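Long-range contacts in plasmin and fibronectin-binding protein A (Streptococcus pneumoniae, PDB 4MR0), which acts as a fibronectin-dependent adhesin and invasin on the pneumococcal surface, binding human fibronectin, plasmin, plasminogen and serum albumin: residues V346-T351 with N369-M374; N392-K397 with A434-N439. All blocks are in the same frame, centred on the assembly; numbering follows the deposited sequence.

Contacts 1 and 2 lie on neighbouring coils of the parallel beta-helix that this part of the surface protein forms, their centres about 11 Å apart. Strands 364-372 and 387-396 are adjacent and join them: contact 1 ends on the first, and contact 2 begins on the second. Inside the beta-helix the two meet where Phe-371 CD2 lies 3.4 Å from Phe-394 CE2. Polar links join them too, with His-370 NE2 2.6 Å from Asp-395 OD2 and Asn-373 OD1 2.8 Å from Lys-397 N. The bound ions lie off both contacts: a manganese ion is about 9 Å from the side chain of Val-346, and a calcium ion about 11 Å from that of Asn-392.

Contact 1. Residues V346-T351 with N369-M374; sequences VTAIGT and NHFDNM
Ala-348 sets its methyl against one flank of the Phe-371 ring, with CB 3.4 Å from CD1 and almost as near to CE1, approaching at a slant to the ring plane. Next to it, Ile-349 reaches the ring from another direction: its CD1 arrives in the plane, at the edge, and lies 3.8 Å from both CE1 and CZ of Phe-371, the two side chains crossing at about a right angle. The chi2 of Ile-349 (167°) leaves CD1 anti to CA and carries the methyl out to that edge. Met-374 meets the same methyl of Ala-348 from beside the ring. Its CG is 4.0 Å from Ala-348 N, and the chain, bent at chi2 and chi3, leaves SD 4.1 Å from Ala-348 CB. Further back, CB of Met-374 packs against Val-346 O at 3.9 Å.

The chain around Ala-348 and Ile-349 turns a corner of a parallel beta-helix, in the fold of the pectate lyase superfamily, and Phe-371 comes from a strand on a different wall of the tube. The contact therefore spans the apolar interior, between a corner where the second PbH1 repeat ends, at Ala-348, and a strand of the third.

Around this first shell, the Phe-371 ring meets Phe-336 and Phe-394 of the flanking coils, their planes inclined to its own, and Phe-336 also touches Ala-348 and Met-374. Ile-349 packs on Ile-307 and Ile-331. The corner itself is fixed by backbone hydrogen bonds that join Ala-348 to Ile-305 on one side and Ala-377 on the other.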
ATOM      1  N   VAL A 346      -8.323   4.049  -1.055  1.00 17.19           N
ATOM      2  CA  VAL A 346      -8.898   2.888  -0.386  1.00 17.34           C
ATOM      3  C   VAL A 346      -7.813   2.209   0.459  1.00 17.27           C
ATOM      4  O   VAL A 346      -7.970   2.016   1.668  1.00 17.64           O
ATOM      5  CB  VAL A 346      -9.466   1.883  -1.416  1.00 17.64           C
ATOM      6  CG1 VAL A 346     -10.006   0.645  -0.709  1.00 17.36           C
ATOM      7  CG2 VAL A 346     -10.579   2.556  -2.220  1.00 18.19           C
ATOM      8  N   THR A 347      -6.707   1.863  -0.191  1.00 17.45           N
ATOM      9  CA  THR A 347      -5.571   1.219   0.462  1.00 17.21           C
ATOM     10  C   THR A 347      -4.335   1.928  -0.067  1.00 16.12           C
ATOM     11  O   THR A 347      -4.112   1.971  -1.273  1.00 16.18           O
ATOM     12  CB  THR A 347      -5.493  -0.278   0.100  1.00 17.20           C
ATOM     13  OG1 THR A 347      -6.617  -0.959   0.662  1.00 22.36           O
ATOM     14  CG2 THR A 347      -4.212  -0.903   0.639  1.00 18.44           C
ATOM     15  N   ALA A 348      -3.531   2.496   0.824  1.00 14.88           N
ATOM     16  CA  ALA A 348      -2.346   3.215   0.371  1.00 14.84           C
ATOM     17  C   ALA A 348      -1.247   2.324  -0.202  1.00 14.42           C
ATOM     18  O   ALA A 348      -0.741   2.582  -1.298  1.00 15.06           O
ATOM     19  CB  ALA A 348      -1.777   4.071   1.510  1.00 14.13           C
ATOM     20  N   ILE A 349      -0.893   1.268   0.525  1.00 13.46           N
ATOM     21  CA  ILE A 349       0.199   0.395   0.105  1.00 14.34           C
ATOM     22  C   ILE A 349      -0.060  -1.074   0.382  1.00 14.81           C
ATOM     23  O   ILE A 349      -0.615  -1.428   1.425  1.00 14.38           O
ATOM     24  CB  ILE A 349       1.509   0.757   0.864  1.00 15.01           C
ATOM     25  CG1 ILE A 349       1.813   2.247   0.724  1.00 13.08           C
ATOM     26  CG2 ILE A 349       2.677  -0.075   0.331  1.00 16.52           C
ATOM     27  CD1 ILE A 349       2.895   2.742   1.684  1.00 13.69           C
ATOM     28  N   GLY A 350       0.356  -1.936  -0.543  1.00 13.85           N
ATOM     29  CA  GLY A 350       0.202  -3.360  -0.307  1.00 15.83           C
ATOM     30  C   GLY A 350      -0.001  -4.184  -1.556  1.00 15.23           C
ATOM     31  O   GLY A 350       0.431  -3.808  -2.641  1.00 14.85           O
ATOM     32  N   THR A 351      -0.634  -5.334  -1.385  1.00 14.92           N
ATOM     33  CA  THR A 351      -0.953  -6.206  -2.501  1.00 16.57           C
ATOM     34  C   THR A 351      -1.994  -7.206  -2.013  1.00 18.52           C
ATOM     35  O   THR A 351      -2.221  -7.342  -0.806  1.00 17.73           O
ATOM     36  CB  THR A 351       0.294  -6.918  -3.072  1.00 17.12           C
ATOM     37  OG1 THR A 351      -0.034  -7.459  -4.361  1.00 16.62           O
ATOM     38  CG2 THR A 351       0.768  -8.029  -2.152  1.00 17.87           C
ATOM     39  N   ASN A 369       5.380   7.657   7.017  1.00 16.94           N
ATOM     40  CA  ASN A 369       4.375   8.169   6.081  1.00 17.28           C
ATOM     41  C   ASN A 369       3.149   8.618   6.867  1.00 18.31           C
ATOM     42  O   ASN A 369       2.972   8.233   8.025  1.00 19.28           O
ATOM     43  CB  ASN A 369       3.920   7.086   5.094  1.00 16.63           C
ATOM     44  CG  ASN A 369       5.059   6.519   4.282  1.00 15.21           C
ATOM     45  OD1 ASN A 369       5.532   5.400   4.533  1.00 16.07           O
ATOM     46  ND2 ASN A 369       5.517   7.288   3.306  1.00 12.60           N
ATOM     47  N   HIS A 370       2.302   9.425   6.232  1.00 17.18           N
ATOM     48  CA  HIS A 370       1.066   9.883   6.861  1.00 17.30           C
ATOM     49  C   HIS A 370      -0.105   9.340   6.036  1.00 17.84           C
ATOM     50  O   HIS A 370      -0.328   9.765   4.904  1.00 17.87           O
ATOM     51  CB  HIS A 370       1.003  11.416   6.897  1.00 17.85           C
ATOM     52  CG  HIS A 370      -0.216  11.956   7.582  1.00 21.48           C
ATOM     53  ND1 HIS A 370      -0.442  13.306   7.744  1.00 22.18           N
ATOM     54  CD2 HIS A 370      -1.272  11.327   8.154  1.00 20.64           C
ATOM     55  CE1 HIS A 370      -1.584  13.487   8.387  1.00 21.36           C
ATOM     56  NE2 HIS A 370      -2.107  12.302   8.647  1.00 21.53           N
ATOM     57  N   PHE A 371      -0.837   8.386   6.598  1.00 16.51           N
ATOM     58  CA  PHE A 371      -1.983   7.789   5.917  1.00 16.35           C
ATOM     59  C   PHE A 371      -3.205   8.509   6.477  1.00 18.07           C
ATOM     60  O   PHE A 371      -3.747   8.129   7.518  1.00 17.02           O
ATOM     61  CB  PHE A 371      -2.035   6.300   6.222  1.00 16.50           C
ATOM     62  CG  PHE A 371      -0.808   5.552   5.779  1.00 17.13           C
ATOM     63  CD1 PHE A 371      -0.527   5.391   4.424  1.00 16.52           C
ATOM     64  CD2 PHE A 371       0.071   5.019   6.714  1.00 16.05           C
ATOM     65  CE1 PHE A 371       0.623   4.702   4.006  1.00 16.50           C
ATOM     66  CE2 PHE A 371       1.222   4.329   6.308  1.00 18.04           C
ATOM     67  CZ  PHE A 371       1.496   4.172   4.953  1.00 15.51           C
ATOM     68  N   ASP A 372      -3.628   9.545   5.759  1.00 18.38           N
ATOM     69  CA  ASP A 372      -4.721  10.410   6.178  1.00 19.38           C
ATOM     70  C   ASP A 372      -6.149  10.012   5.811  1.00 19.75           C
ATOM     71  O   ASP A 372      -6.681  10.427   4.777  1.00 18.71           O
ATOM     72  CB  ASP A 372      -4.441  11.821   5.662  1.00 20.52           C
ATOM     73  CG  ASP A 372      -5.153  12.895   6.463  1.00 23.36           C
ATOM     74  OD1 ASP A 372      -5.962  12.553   7.347  1.00 24.97           O
ATOM     75  OD2 ASP A 372      -4.898  14.087   6.197  1.00 21.98           O
ATOM     76  N   ASN A 373      -6.763   9.216   6.678  1.00 20.40           N
ATOM     77  CA  ASN A 373      -8.147   8.779   6.505  1.00 22.11           C
ATOM     78  C   ASN A 373      -8.413   7.855   5.314  1.00 22.18           C
ATOM     79  O   ASN A 373      -9.306   8.126   4.507  1.00 23.80           O
ATOM     80  CB  ASN A 373      -9.057  10.024   6.427  1.00 22.09           C
ATOM     81  CG  ASN A 373     -10.511   9.719   6.753  1.00 23.36           C
ATOM     82  OD1 ASN A 373     -10.811   8.997   7.710  1.00 22.30           O
ATOM     83  ND2 ASN A 373     -11.427  10.284   5.966  1.00 23.10           N
ATOM     84  N   MET A 374      -7.651   6.767   5.203  1.00 20.58           N
ATOM     85  CA  MET A 374      -7.856   5.806   4.116  1.00 20.71           C
ATOM     86  C   MET A 374      -9.197   5.115   4.353  1.00 20.61           C
ATOM     87  O   MET A 374      -9.637   4.983   5.494  1.00 21.96           O
ATOM     88  CB  MET A 374      -6.739   4.757   4.095  1.00 20.42           C
ATOM     89  CG  MET A 374      -5.610   5.026   3.082  1.00 19.02           C
ATOM     90  SD  MET A 374      -4.605   6.505   3.284  1.00 16.89           S
ATOM     91  CE  MET A 374      -5.706   7.777   2.543  1.00 20.37           C
TER

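Contact 2. Residues N392-K397 with A434-N439; sequences NRFDKK and AENIFN
Asn-392 and Asn-436 adopt the same first torsion, CG anti to the carbonyl carbon and beside the backbone N (chi1 -61° and -62°), and their amides lie side by side, nearly coplanar and pointing the same way. This is a rung of an asparagine ladder, a hallmark of parallel beta-helices, in which equivalent asparagines stack at a turn of successive coils. Asn-436 OD1 accepts two bonds, from Asn-392 N at 2.9 Å and from Asn-392 ND2 at 3.0 Å, the amide donor lying in its carbonyl plane. Asn-392 continues the ladder through its own OD1, which receives Asn-369 N, while its ND2 also reaches Ile-366 O.

Beyond the turn, strands 393-396 and 437-439 run parallel in register. Their backbone bonds alternate from one chain to the other, beginning with Ile-437 N to Asn-392 O at 2.8 Å, and CA-H...O contacts lie between them.

Phe-394 and Phe-438 point into the beta-helix and form an offset stack, centroids 4.6 Å apart and planes at 13°. Phe-394 CD1 and Phe-438 CE2 approach to 3.7 Å, each over the other ring's face toward its rim. Leu-412 and Val-413, on another wall, pack against both.

On the outer face, Arg-393 NE forms a salt bridge with Asp-395 OD2 at 2.7 Å, an oxygen also hydrogen-bonded to His-370 NE2. The other carboxylate oxygen, Asp-395 OD1, also weakly held by Arg-393 NE, takes the bond that links the strands: Asn-439 ND2 meets it at 2.7 Å, nearly along its C-O bond and within the plane of the asparagine amide.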
ATOM      1  N   ASN A 392       4.958   5.474  11.215  1.00 14.73           N
ATOM      2  CA  ASN A 392       3.923   6.047  10.366  1.00 15.38           C
ATOM      3  C   ASN A 392       2.783   6.606  11.212  1.00 17.64           C
ATOM      4  O   ASN A 392       2.619   6.242  12.373  1.00 15.29           O
ATOM      5  CB  ASN A 392       3.361   4.977   9.429  1.00 15.23           C
ATOM      6  CG  ASN A 392       4.413   4.397   8.511  1.00 14.51           C
ATOM      7  OD1 ASN A 392       4.781   5.007   7.505  1.00 13.45           O
ATOM      8  ND2 ASN A 392       4.917   3.213   8.860  1.00 11.69           N
ATOM      9  N   ARG A 393       2.005   7.500  10.619  1.00 18.78           N
ATOM     10  CA  ARG A 393       0.858   8.084  11.294  1.00 19.68           C
ATOM     11  C   ARG A 393      -0.402   7.683  10.521  1.00 19.60           C
ATOM     12  O   ARG A 393      -0.549   8.009   9.343  1.00 18.70           O
ATOM     13  CB  ARG A 393       0.993   9.607  11.339  1.00 23.98           C
ATOM     14  CG  ARG A 393      -0.277  10.316  11.753  1.00 30.74           C
ATOM     15  CD  ARG A 393      -0.046  11.807  11.885  1.00 36.04           C
ATOM     16  NE  ARG A 393      -1.302  12.529  12.068  1.00 42.09           N
ATOM     17  CZ  ARG A 393      -1.386  13.845  12.232  1.00 44.84           C
ATOM     18  NH1 ARG A 393      -0.284  14.588  12.236  1.00 45.99           N
ATOM     19  NH2 ARG A 393      -2.574  14.421  12.380  1.00 45.78           N
ATOM     20  N   PHE A 394      -1.303   6.961  11.177  1.00 19.42           N
ATOM     21  CA  PHE A 394      -2.541   6.529  10.528  1.00 20.20           C
ATOM     22  C   PHE A 394      -3.709   7.265  11.159  1.00 22.77           C
ATOM     23  O   PHE A 394      -4.025   7.032  12.330  1.00 24.06           O
ATOM     24  CB  PHE A 394      -2.785   5.029  10.720  1.00 18.16           C
ATOM     25  CG  PHE A 394      -1.685   4.142  10.203  1.00 18.13           C
ATOM     26  CD1 PHE A 394      -0.441   4.106  10.832  1.00 17.33           C
ATOM     27  CD2 PHE A 394      -1.921   3.286   9.125  1.00 16.23           C
ATOM     28  CE1 PHE A 394       0.552   3.227  10.401  1.00 16.08           C
ATOM     29  CE2 PHE A 394      -0.943   2.404   8.682  1.00 16.81           C
ATOM     30  CZ  PHE A 394       0.300   2.367   9.320  1.00 18.24           C
ATOM     31  N   ASP A 395      -4.350   8.143  10.396  1.00 21.99           N
ATOM     32  CA  ASP A 395      -5.496   8.877  10.919  1.00 24.34           C
ATOM     33  C   ASP A 395      -6.781   8.327  10.318  1.00 25.26           C
ATOM     34  O   ASP A 395      -6.810   7.911   9.158  1.00 23.74           O
ATOM     35  CB  ASP A 395      -5.384  10.370  10.602  1.00 26.09           C
ATOM     36  CG  ASP A 395      -4.268  11.055  11.378  1.00 29.62           C
ATOM     37  OD1 ASP A 395      -4.103  10.762  12.584  1.00 32.21           O
ATOM     38  OD2 ASP A 395      -3.566  11.901  10.787  1.00 31.63           O
ATOM     39  N   LYS A 396      -7.842   8.311  11.113  1.00 25.24           N
ATOM     40  CA  LYS A 396      -9.128   7.822  10.639  1.00 26.44           C
ATOM     41  C   LYS A 396     -10.220   8.659  11.274  1.00 28.31           C
ATOM     42  O   LYS A 396     -10.372   8.682  12.496  1.00 29.12           O
ATOM     43  CB  LYS A 396      -9.309   6.347  11.001  1.00 25.65           C
ATOM     44  CG  LYS A 396     -10.599   5.721  10.485  1.00 25.37           C
ATOM     45  CD  LYS A 396     -10.687   5.736   8.966  1.00 25.63           C
ATOM     46  CE  LYS A 396     -11.934   4.997   8.489  1.00 26.01           C
ATOM     47  NZ  LYS A 396     -12.169   5.148   7.025  1.00 24.89           N
ATOM     48  N   LYS A 397     -10.970   9.364  10.438  1.00 30.11           N
ATOM     49  CA  LYS A 397     -12.045  10.218  10.916  1.00 31.05           C
ATOM     50  C   LYS A 397     -13.380   9.481  10.904  1.00 31.72           C
ATOM     51  O   LYS A 397     -13.470   8.331  10.467  1.00 30.49           O
ATOM     52  CB  LYS A 397     -12.139  11.474  10.049  1.00 31.64           C
ATOM     53  CG  LYS A 397     -10.900  12.353  10.098  1.00 35.12           C
ATOM     54  CD  LYS A 397     -11.133  13.672   9.369  1.00 39.06           C
ATOM     55  CE  LYS A 397     -10.982  13.540   7.862  1.00 40.66           C
ATOM     56  NZ  LYS A 397      -9.585  13.857   7.433  1.00 42.99           N
ATOM     57  N   ALA A 434       6.138  -1.305  14.173  1.00 14.42           N
ATOM     58  CA  ALA A 434       6.654  -0.599  15.334  1.00 15.69           C
ATOM     59  C   ALA A 434       6.595   0.914  15.309  1.00 14.48           C
ATOM     60  O   ALA A 434       6.687   1.537  14.257  1.00 14.33           O
ATOM     61  CB  ALA A 434       8.091  -1.027  15.563  1.00 15.45           C
ATOM     62  N   GLU A 435       6.437   1.490  16.495  1.00 16.23           N
ATOM     63  CA  GLU A 435       6.436   2.935  16.666  1.00 17.57           C
ATOM     64  C   GLU A 435       5.522   3.736  15.741  1.00 15.96           C
ATOM     65  O   GLU A 435       5.877   4.837  15.315  1.00 16.77           O
ATOM     66  CB  GLU A 435       7.878   3.440  16.531  1.00 18.98           C
ATOM     67  CG  GLU A 435       8.851   2.799  17.525  1.00 21.31           C
ATOM     68  CD  GLU A 435      10.271   2.690  16.984  1.00 26.85           C
ATOM     69  OE1 GLU A 435      10.855   3.729  16.594  1.00 26.93           O
ATOM     70  OE2 GLU A 435      10.808   1.558  16.951  1.00 27.27           O
ATOM     71  N   ASN A 436       4.352   3.191  15.430  1.00 15.55           N
ATOM     72  CA  ASN A 436       3.393   3.893  14.580  1.00 15.75           C
ATOM     73  C   ASN A 436       2.361   4.564  15.484  1.00 15.99           C
ATOM     74  O   ASN A 436       2.107   4.094  16.594  1.00 17.08           O
ATOM     75  CB  ASN A 436       2.674   2.909  13.649  1.00 12.65           C
ATOM     76  CG  ASN A 436       3.619   2.202  12.702  1.00 12.07           C
ATOM     77  OD1 ASN A 436       4.068   2.778  11.715  1.00 13.19           O
ATOM     78  ND2 ASN A 436       3.938   0.951  13.009  1.00 11.33           N
ATOM     79  N   ILE A 437       1.770   5.656  15.015  1.00 17.13           N
ATOM     80  CA  ILE A 437       0.753   6.350  15.795  1.00 18.01           C
ATOM     81  C   ILE A 437      -0.575   6.223  15.061  1.00 19.13           C
ATOM     82  O   ILE A 437      -0.645   6.458  13.852  1.00 19.00           O
ATOM     83  CB  ILE A 437       1.059   7.857  15.961  1.00 20.33           C
ATOM     84  CG1 ILE A 437       2.438   8.054  16.591  1.00 20.55           C
ATOM     85  CG2 ILE A 437      -0.012   8.511  16.840  1.00 19.85           C
ATOM     86  CD1 ILE A 437       3.587   7.856  15.625  1.00 25.58           C
ATOM     87  N   PHE A 438      -1.619   5.837  15.787  1.00 18.94           N
ATOM     88  CA  PHE A 438      -2.946   5.709  15.194  1.00 18.11           C
ATOM     89  C   PHE A 438      -3.916   6.643  15.918  1.00 21.21           C
ATOM     90  O   PHE A 438      -3.985   6.637  17.151  1.00 20.77           O
ATOM     91  CB  PHE A 438      -3.480   4.273  15.310  1.00 17.52           C
ATOM     92  CG  PHE A 438      -2.591   3.222  14.695  1.00 17.53           C
ATOM     93  CD1 PHE A 438      -1.423   2.813  15.334  1.00 14.21           C
ATOM     94  CD2 PHE A 438      -2.938   2.624  13.488  1.00 15.58           C
ATOM     95  CE1 PHE A 438      -0.617   1.814  14.787  1.00 17.18           C
ATOM     96  CE2 PHE A 438      -2.140   1.623  12.931  1.00 17.14           C
ATOM     97  CZ  PHE A 438      -0.977   1.219  13.579  1.00 16.67           C
ATOM     98  N   ASN A 439      -4.648   7.450  15.153  1.00 20.37           N
ATOM     99  CA  ASN A 439      -5.646   8.360  15.711  1.00 24.00           C
ATOM    100  C   ASN A 439      -6.950   7.939  15.058  1.00 23.96           C
ATOM    101  O   ASN A 439      -7.213   8.277  13.906  1.00 24.31           O
ATOM    102  CB  ASN A 439      -5.308   9.812  15.371  1.00 25.46           C
ATOM    103  CG  ASN A 439      -3.981  10.246  15.959  1.00 28.48           C
ATOM    104  OD1 ASN A 439      -3.774  10.159  17.170  1.00 27.32           O
ATOM    105  ND2 ASN A 439      -3.072  10.707  15.104  1.00 28.89           N
TER